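Local coordinates for protein effector EagT6 (Pseudomonas aeruginosa, PDB 1TU1) that plays an essential part in delivering the toxin Tse6 to target cells, acting as a homodimer in loading Tse6 onto VgrG1a, at the interface of chains A and B. Residues are numbered along the deposited sequence; one frame, centred on the assembly and turned at random. Chains: chain A/B, hypothetical protein PA0094.

The interface of chains A and B. Residues chain A 6, 8, 21, 23; chain B 24-27.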
ATOM      1  N   TYR A   6      -4.129   9.001  10.169  1.00 27.29           N
ATOM      2  CA  TYR A   6      -4.103   7.824   9.318  1.00 24.56           C
ATOM      3  C   TYR A   6      -3.291   6.715  10.001  1.00 24.60           C
ATOM      4  O   TYR A   6      -2.167   6.932  10.438  1.00 22.03           O
ATOM      5  CB  TYR A   6      -3.466   8.186   7.988  1.00 24.32           C
ATOM      6  CG  TYR A   6      -3.456   7.048   7.025  1.00 22.32           C
ATOM      7  CD1 TYR A   6      -4.569   6.778   6.233  1.00 19.82           C
ATOM      8  CD2 TYR A   6      -2.327   6.213   6.899  1.00 21.56           C
ATOM      9  CE1 TYR A   6      -4.568   5.716   5.353  1.00 18.22           C
ATOM     10  CE2 TYR A   6      -2.322   5.162   6.007  1.00 19.82           C
ATOM     11  CZ  TYR A   6      -3.448   4.904   5.248  1.00 19.76           C
ATOM     12  OH  TYR A   6      -3.443   3.850   4.361  1.00 18.54           O
ATOM     13  N   LEU A   8      -1.428   3.067  10.033  1.00 22.45           N
ATOM     14  CA  LEU A   8      -0.795   1.924   9.387  1.00 21.82           C
ATOM     15  C   LEU A   8      -0.197   0.995  10.461  1.00 22.06           C
ATOM     16  O   LEU A   8      -0.298   1.259  11.657  1.00 22.03           O
ATOM     17  CB  LEU A   8       0.241   2.360   8.352  1.00 21.22           C
ATOM     18  CG  LEU A   8       1.348   3.343   8.729  1.00 20.50           C
ATOM     19  CD1 LEU A   8       2.571   3.111   7.869  1.00 20.71           C
ATOM     20  CD2 LEU A   8       0.891   4.782   8.594  1.00 22.13           C
ATOM     21  N   ASP A  21      -5.664   8.888  -1.540  1.00 23.30           N
ATOM     22  CA  ASP A  21      -5.121   7.617  -1.052  1.00 23.49           C
ATOM     23  C   ASP A  21      -5.198   6.516  -2.090  1.00 23.48           C
ATOM     24  O   ASP A  21      -6.267   6.234  -2.593  1.00 24.42           O
ATOM     25  CB  ASP A  21      -5.897   7.221   0.199  1.00 23.54           C
ATOM     26  CG  ASP A  21      -5.442   5.910   0.787  1.00 23.10           C
ATOM     27  OD1 ASP A  21      -4.318   5.446   0.502  1.00 23.36           O
ATOM     28  OD2 ASP A  21      -6.184   5.286   1.564  1.00 23.50           O
ATOM     29  N   SER A  23      -3.272   3.518  -1.436  1.00 19.89           N
ATOM     30  CA  SER A  23      -2.523   2.529  -0.673  1.00 19.95           C
ATOM     31  C   SER A  23      -2.905   1.078  -1.043  1.00 20.32           C
ATOM     32  O   SER A  23      -4.060   0.784  -1.292  1.00 19.49           O
ATOM     33  CB  SER A  23      -2.749   2.764   0.813  1.00 18.96           C
ATOM     34  OG  SER A  23      -2.161   3.993   1.180  1.00 18.77           O
TER
ATOM     35  N   ILE B  24       2.414  -1.085   0.661  1.00 19.90           N
ATOM     36  CA  ILE B  24       2.875   0.253   0.334  1.00 20.52           C
ATOM     37  C   ILE B  24       1.716   1.264   0.436  1.00 19.77           C
ATOM     38  O   ILE B  24       0.660   1.078  -0.174  1.00 19.55           O
ATOM     39  CB  ILE B  24       3.584   0.223  -1.051  1.00 21.07           C
ATOM     40  CG1 ILE B  24       4.121   1.588  -1.460  1.00 24.08           C
ATOM     41  CG2 ILE B  24       2.699  -0.298  -2.132  1.00 24.54           C
ATOM     42  CD1 ILE B  24       5.093   1.487  -2.621  1.00 28.72           C
ATOM     43  N   ASN B  25       1.908   2.295   1.239  1.00 18.59           N
ATOM     44  CA  ASN B  25       0.947   3.397   1.305  1.00 18.86           C
ATOM     45  C   ASN B  25       1.333   4.461   0.290  1.00 19.34           C
ATOM     46  O   ASN B  25       2.531   4.787   0.120  1.00 18.25           O
ATOM     47  CB  ASN B  25       0.837   3.952   2.714  1.00 18.03           C
ATOM     48  CG  ASN B  25       0.467   2.889   3.725  1.00 20.59           C
ATOM     49  OD1 ASN B  25      -0.719   2.542   3.926  1.00 23.41           O
ATOM     50  ND2 ASN B  25       1.479   2.341   4.363  1.00 15.74           N
ATOM     51  N   ILE B  26       0.335   4.947  -0.446  1.00 19.14           N
ATOM     52  CA  ILE B  26       0.578   5.842  -1.563  1.00 19.83           C
ATOM     53  C   ILE B  26      -0.463   6.951  -1.484  1.00 20.73           C
ATOM     54  O   ILE B  26      -1.681   6.677  -1.374  1.00 19.75           O
ATOM     55  CB  ILE B  26       0.442   5.106  -2.913  1.00 19.61           C
ATOM     56  CG1 ILE B  26       1.414   3.929  -3.004  1.00 22.38           C
ATOM     57  CG2 ILE B  26       0.698   6.071  -4.049  1.00 21.28           C
ATOM     58  CD1 ILE B  26       1.175   2.962  -4.164  1.00 23.18           C
ATOM     59  N   PHE B  27       0.018   8.184  -1.558  1.00 20.59           N
ATOM     60  CA  PHE B  27      -0.831   9.369  -1.491  1.00 20.89           C
ATOM     61  C   PHE B  27      -0.441  10.304  -2.641  1.00 21.48           C
ATOM     62  O   PHE B  27       0.735  10.578  -2.864  1.00 22.43           O
ATOM     63  CB  PHE B  27      -0.682  10.078  -0.148  1.00 20.60           C
ATOM     64  CG  PHE B  27      -1.118   9.252   1.028  1.00 21.21           C
ATOM     65  CD1 PHE B  27      -2.443   9.238   1.422  1.00 20.99           C
ATOM     66  CD2 PHE B  27      -0.201   8.492   1.750  1.00 20.26           C
ATOM     67  CE1 PHE B  27      -2.852   8.466   2.496  1.00 23.01           C
ATOM     68  CE2 PHE B  27      -0.617   7.695   2.806  1.00 20.88           C
ATOM     69  CZ  PHE B  27      -1.935   7.695   3.187  1.00 20.93           C
TER
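A:Tyr6 reaches across the dimer interface to B:Asn25 and B:Phe27, and shows how one aromatic residue can serve a polar and an apolar partner at once. From CB, the ring runs toward chain B with CG anti to the backbone N (chi1 -177°). CG, CD1 and CD2 lie under CZ of B:Phe27, and CE1 and CE2 continue beneath the same atom, which sits over the centre of the tyrosine face. The phenyl ring thus arrives edge-on, its plane turned 86° from that of the tyrosine, and A:Tyr6 CZ lies 3.8 Å from B:Phe27 CZ. Near the far end, CE2 also passes B:Asn25 OD1, and the phenol OH of A:Tyr6 finally donates a 3.1 Å hydrogen bond to B:Asn25 OD1, the amide oxygen. OD1 lies in the plane of the tyrosine ring, at its edge, whereas the hydroxyl is tilted 29° from the carbonyl plane of the amide. The other branch of B:Asn25, ND2, brushes A:Leu8 CD1 at 3.8 Å.

The second half of the patch centres on A:Ser23. A:Ser23 OG accepts a 3.1 Å hydrogen bond from the backbone N of B:Ile26. In turn, A:Ser23 OG gives a 2.7 Å bond to A:Asp21 OD1 on the syn side of the carboxylate. The backbone N of A:Ser23 meets A:Asp21 OD1 from above the carboxylate plane, at 2.9 Å. Both donors grip A:Asp21 OD1, and the bond from OG probably directs the hydroxyl hydrogen to the carboxylate, leaving OG to accept from B:Ile26 N. B:Phe27 packs beside A:Asp21: B:Phe27 CE1 lies 4.0 Å from A:Asp21 CB, with ring and carboxylate nearly parallel, while the backbones of these two residues form an antiparallel beta bridge.

Repeated about the two-fold axis, this beta-edge contact joins strand pairing, aromatic packing and a relayed hydrogen bond, and contributes to holding the homodimer together; two such dimers interact with Tse6, an interaction crucial for loading it onto VgrG1a.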